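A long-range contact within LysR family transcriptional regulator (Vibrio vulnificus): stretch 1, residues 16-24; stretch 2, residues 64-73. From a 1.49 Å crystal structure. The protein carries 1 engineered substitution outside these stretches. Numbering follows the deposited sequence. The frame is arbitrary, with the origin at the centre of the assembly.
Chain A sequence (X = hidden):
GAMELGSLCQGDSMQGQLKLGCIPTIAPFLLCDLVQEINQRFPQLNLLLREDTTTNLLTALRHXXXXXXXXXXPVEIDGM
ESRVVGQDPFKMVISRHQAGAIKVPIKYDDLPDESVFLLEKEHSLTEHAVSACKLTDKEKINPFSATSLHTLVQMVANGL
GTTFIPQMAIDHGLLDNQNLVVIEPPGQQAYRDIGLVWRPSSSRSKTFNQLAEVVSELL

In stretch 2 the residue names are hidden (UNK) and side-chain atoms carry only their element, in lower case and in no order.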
# COMPACT_ATOMS: atom_id res chain seq x y z
N GLY A 16 8.68 21.27 15.55
CA GLY A 16 8.04 21.89 14.42
C GLY A 16 7.64 20.86 13.39
O GLY A 16 7.46 19.68 13.70
N GLN A 17 7.57 21.26 12.14
CA GLN A 17 7.00 20.42 11.11
C GLN A 17 8.08 20.00 10.11
O GLN A 17 8.97 20.79 9.78
CB GLN A 17 5.92 21.20 10.43
CG GLN A 17 5.20 20.52 9.34
CD GLN A 17 4.15 21.44 8.78
OE1 GLN A 17 3.05 21.54 9.34
NE2 GLN A 17 4.48 22.12 7.68
N LEU A 18 8.00 18.75 9.65
CA LEU A 18 8.88 18.24 8.62
C LEU A 18 8.02 17.54 7.58
O LEU A 18 7.14 16.77 7.96
CB LEU A 18 9.84 17.25 9.28
CG LEU A 18 11.14 16.89 8.63
CD1 LEU A 18 11.95 18.18 8.51
CD2 LEU A 18 11.84 15.89 9.54
N LYS A 19 8.26 17.83 6.29
CA LYS A 19 7.64 17.12 5.17
C LYS A 19 8.58 16.03 4.69
O LYS A 19 9.65 16.31 4.15
CB LYS A 19 7.22 18.06 4.03
CG LYS A 19 6.17 19.10 4.50
CD LYS A 19 5.96 20.19 3.49
CE LYS A 19 4.58 20.79 3.57
NZ LYS A 19 4.44 21.83 2.52
N LEU A 20 8.16 14.79 4.82
CA LEU A 20 9.03 13.65 4.53
C LEU A 20 8.37 12.79 3.46
O LEU A 20 7.20 12.44 3.58
CB LEU A 20 9.28 12.81 5.82
CG LEU A 20 10.20 11.61 5.64
CD1 LEU A 20 10.96 11.39 7.00
CD2 LEU A 20 9.42 10.35 5.27
N GLY A 21 9.13 12.43 2.43
CA GLY A 21 8.66 11.58 1.36
C GLY A 21 9.28 10.19 1.51
O GLY A 21 10.42 10.05 1.95
N CYS A 22 8.55 9.19 1.07
CA CYS A 22 9.04 7.83 1.17
C CYS A 22 8.41 6.95 0.10
O CYS A 22 7.28 7.20 -0.32
CB CYS A 22 8.67 7.31 2.57
SG CYS A 22 9.42 5.69 3.02
N ILE A 23 9.16 5.97 -0.39
CA ILE A 23 8.71 5.09 -1.48
C ILE A 23 7.71 4.03 -1.03
O ILE A 23 7.68 3.63 0.15
CB ILE A 23 9.90 4.42 -2.21
CG1 ILE A 23 10.71 3.59 -1.25
CG2 ILE A 23 10.76 5.54 -2.89
CD1 ILE A 23 11.79 2.76 -2.00
N PRO A 24 6.90 3.52 -1.97
CA PRO A 24 5.84 2.58 -1.57
C PRO A 24 6.31 1.28 -0.93
O PRO A 24 5.52 0.70 -0.18
CB PRO A 24 5.10 2.30 -2.89
CG PRO A 24 5.36 3.52 -3.70
CD PRO A 24 6.78 3.91 -3.38
N UNK A 64 11.56 21.84 -3.35
CA UNK A 64 11.32 22.35 -2.03
C UNK A 64 9.94 22.07 -1.50
O UNK A 64 9.52 22.68 -0.51
N UNK A 65 9.23 21.10 -2.10
CA UNK A 65 7.92 20.66 -1.64
C UNK A 65 8.00 19.57 -0.58
O UNK A 65 6.98 19.27 0.05
c UNK A 65 6.81 21.29 -3.76
o UNK A 65 5.94 21.82 -5.89
c UNK A 65 7.12 20.13 -2.82
o UNK A 65 6.38 19.67 -5.48
c UNK A 65 6.35 20.89 -5.14
N UNK A 66 9.17 18.94 -0.43
CA UNK A 66 9.45 18.06 0.69
C UNK A 66 10.78 18.49 1.27
O UNK A 66 11.59 19.10 0.57
c UNK A 66 8.26 16.08 -0.42
c UNK A 66 7.17 15.97 0.66
c UNK A 66 9.55 16.59 0.23
c UNK A 66 8.49 14.67 -1.06
N UNK A 67 11.00 18.19 2.55
CA UNK A 67 12.27 18.48 3.24
C UNK A 67 13.27 17.34 3.14
O UNK A 67 14.46 17.59 3.07
c UNK A 67 11.24 19.95 5.02
o UNK A 67 10.13 19.88 5.61
c UNK A 67 12.04 18.71 4.74
o UNK A 67 11.73 21.04 4.64
N UNK A 68 12.83 16.09 3.19
CA UNK A 68 13.74 14.96 3.26
C UNK A 68 13.00 13.74 2.75
O UNK A 68 11.76 13.66 2.84
c UNK A 68 13.07 14.46 5.68
c UNK A 68 15.35 13.74 4.85
c UNK A 68 14.25 14.77 4.71
N UNK A 69 13.74 12.79 2.21
CA UNK A 69 13.20 11.55 1.68
C UNK A 69 13.85 10.39 2.40
O UNK A 69 15.02 10.46 2.79
c UNK A 69 11.73 12.95 -0.63
c UNK A 69 13.51 11.36 0.18
c UNK A 69 13.69 12.28 -2.17
c UNK A 69 13.23 12.59 -0.72
N UNK A 70 13.10 9.30 2.52
CA UNK A 70 13.64 7.99 2.86
C UNK A 70 13.49 7.15 1.60
O UNK A 70 12.35 6.89 1.14
c UNK A 70 13.20 8.24 5.34
c UNK A 70 12.96 7.36 4.09
c UNK A 70 12.43 7.73 6.67
c UNK A 70 13.48 5.94 4.25
N UNK A 71 14.62 6.76 1.04
CA UNK A 71 14.68 6.04 -0.22
C UNK A 71 15.42 4.74 -0.03
O UNK A 71 16.18 4.55 0.92
c UNK A 71 15.45 6.86 -1.29
c UNK A 71 15.68 8.80 -2.88
c UNK A 71 13.44 8.07 -2.15
c UNK A 71 14.89 8.23 -1.73
N UNK A 72 15.20 3.82 -0.97
CA UNK A 72 16.13 2.72 -1.20
C UNK A 72 17.25 3.18 -2.14
O UNK A 72 16.99 3.82 -3.16
c UNK A 72 15.39 1.50 -1.77
N UNK A 73 18.50 2.89 -1.75
CA UNK A 73 19.66 3.30 -2.51
C UNK A 73 20.41 2.07 -3.01
O UNK A 73 20.33 1.00 -2.41
c UNK A 73 19.96 5.50 -1.15
c UNK A 73 20.58 4.17 -1.63
c UNK A 73 19.46 6.43 -2.26
c UNK A 73 21.06 6.21 -0.31
O HOH W 1 7.85 21.73 6.77
O HOH W 2 6.83 23.15 1.43
O HOH W 3 4.35 19.74 -0.04

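Position 64 has no side-chain atoms and touches nothing on stretch 1. It is Gly-64, which ends a helix in a Schellman motif; its positive phi of 73° favours glycine.

Position 65 carries three carbons, the third bearing two oxygens. Its CA-to-CB bond points away from stretch 1, and only its backbone comes close, its O lying 3.7 Å from Lys-19 CD. This is Glu-65, whose charged end suits an exposed place.

At position 66 four carbons fork at the second, and one terminal carbon approaches Gly-21 CA at 3.9 Å. The fork identifies Leu-66, and the close atom is its CD1. A CB on Gly-21 would lie 2.7 Å from Leu-66 CD1, a clash, so the leucine occupies room that glycine leaves.

Position 67 has two carbons, the second bearing two oxygens, one of which accepts a hydrogen bond from Lys-19 N at 2.9 Å. This is Asp-67, and the oxygen is OD2. Its CA-to-CB bond points toward stretch 1, and the short side chain supplies the acceptor just before the strand begins; the angle of 176° marks a well-aimed bond.

Position 68 has one carbon carrying two more, with one tip 4.0 Å from Leu-20 CD1. It is Val-68; the tip is CG1, and branching at CB suits a buried strand.

Position 69 again has four carbons forked at the second; its CA lies 3.2 Å from Gly-21 O, a CA-H...O contact. It is Leu-69, apolar and buried. Its CA-to-CB bond points to the face where a Gly-21 CB would also lie; that CB would stand 2.9 Å from Leu-69 CD2, a clash.

Position 70 has four carbons forked at the first, one arm two carbons long, its end 4.0 Å from Leu-20 CD1. It is Ile-70, the end being CD1; the long arm suits this buried place by reaching Leu-20, while Ile-70 CB lies 4.1 Å from Cys-22 SG.

At position 71 four carbons fork at the second; CA-to-CB points away, yet one terminal carbon lies 3.8 Å from Ile-23 CG2. It is Leu-71, that carbon is CD2, and its length allows the return.

Position 72 has a single carbon 3.8 Å from Ile-23 CD1: Ala-72, whose lone CB gives a buried apolar contact.

Position 73, four carbons forked at the second, is out of reach of stretch 1: Leu-73, apolar as befits burial.

The contact is a parallel strand pairing. Lys-19 O accepts from Asp-67 N at 2.8 Å and weakly from Val-68 N at 3.3 Å; Gly-21 N donates to Val-68 O at 2.9 Å, and Ile-70 N to Gly-21 O at 2.8 Å. Leu-20, Cys-22, Val-68 and Ile-70 pack on one face.

Stretch 2 (64-73) GELDVLILAL
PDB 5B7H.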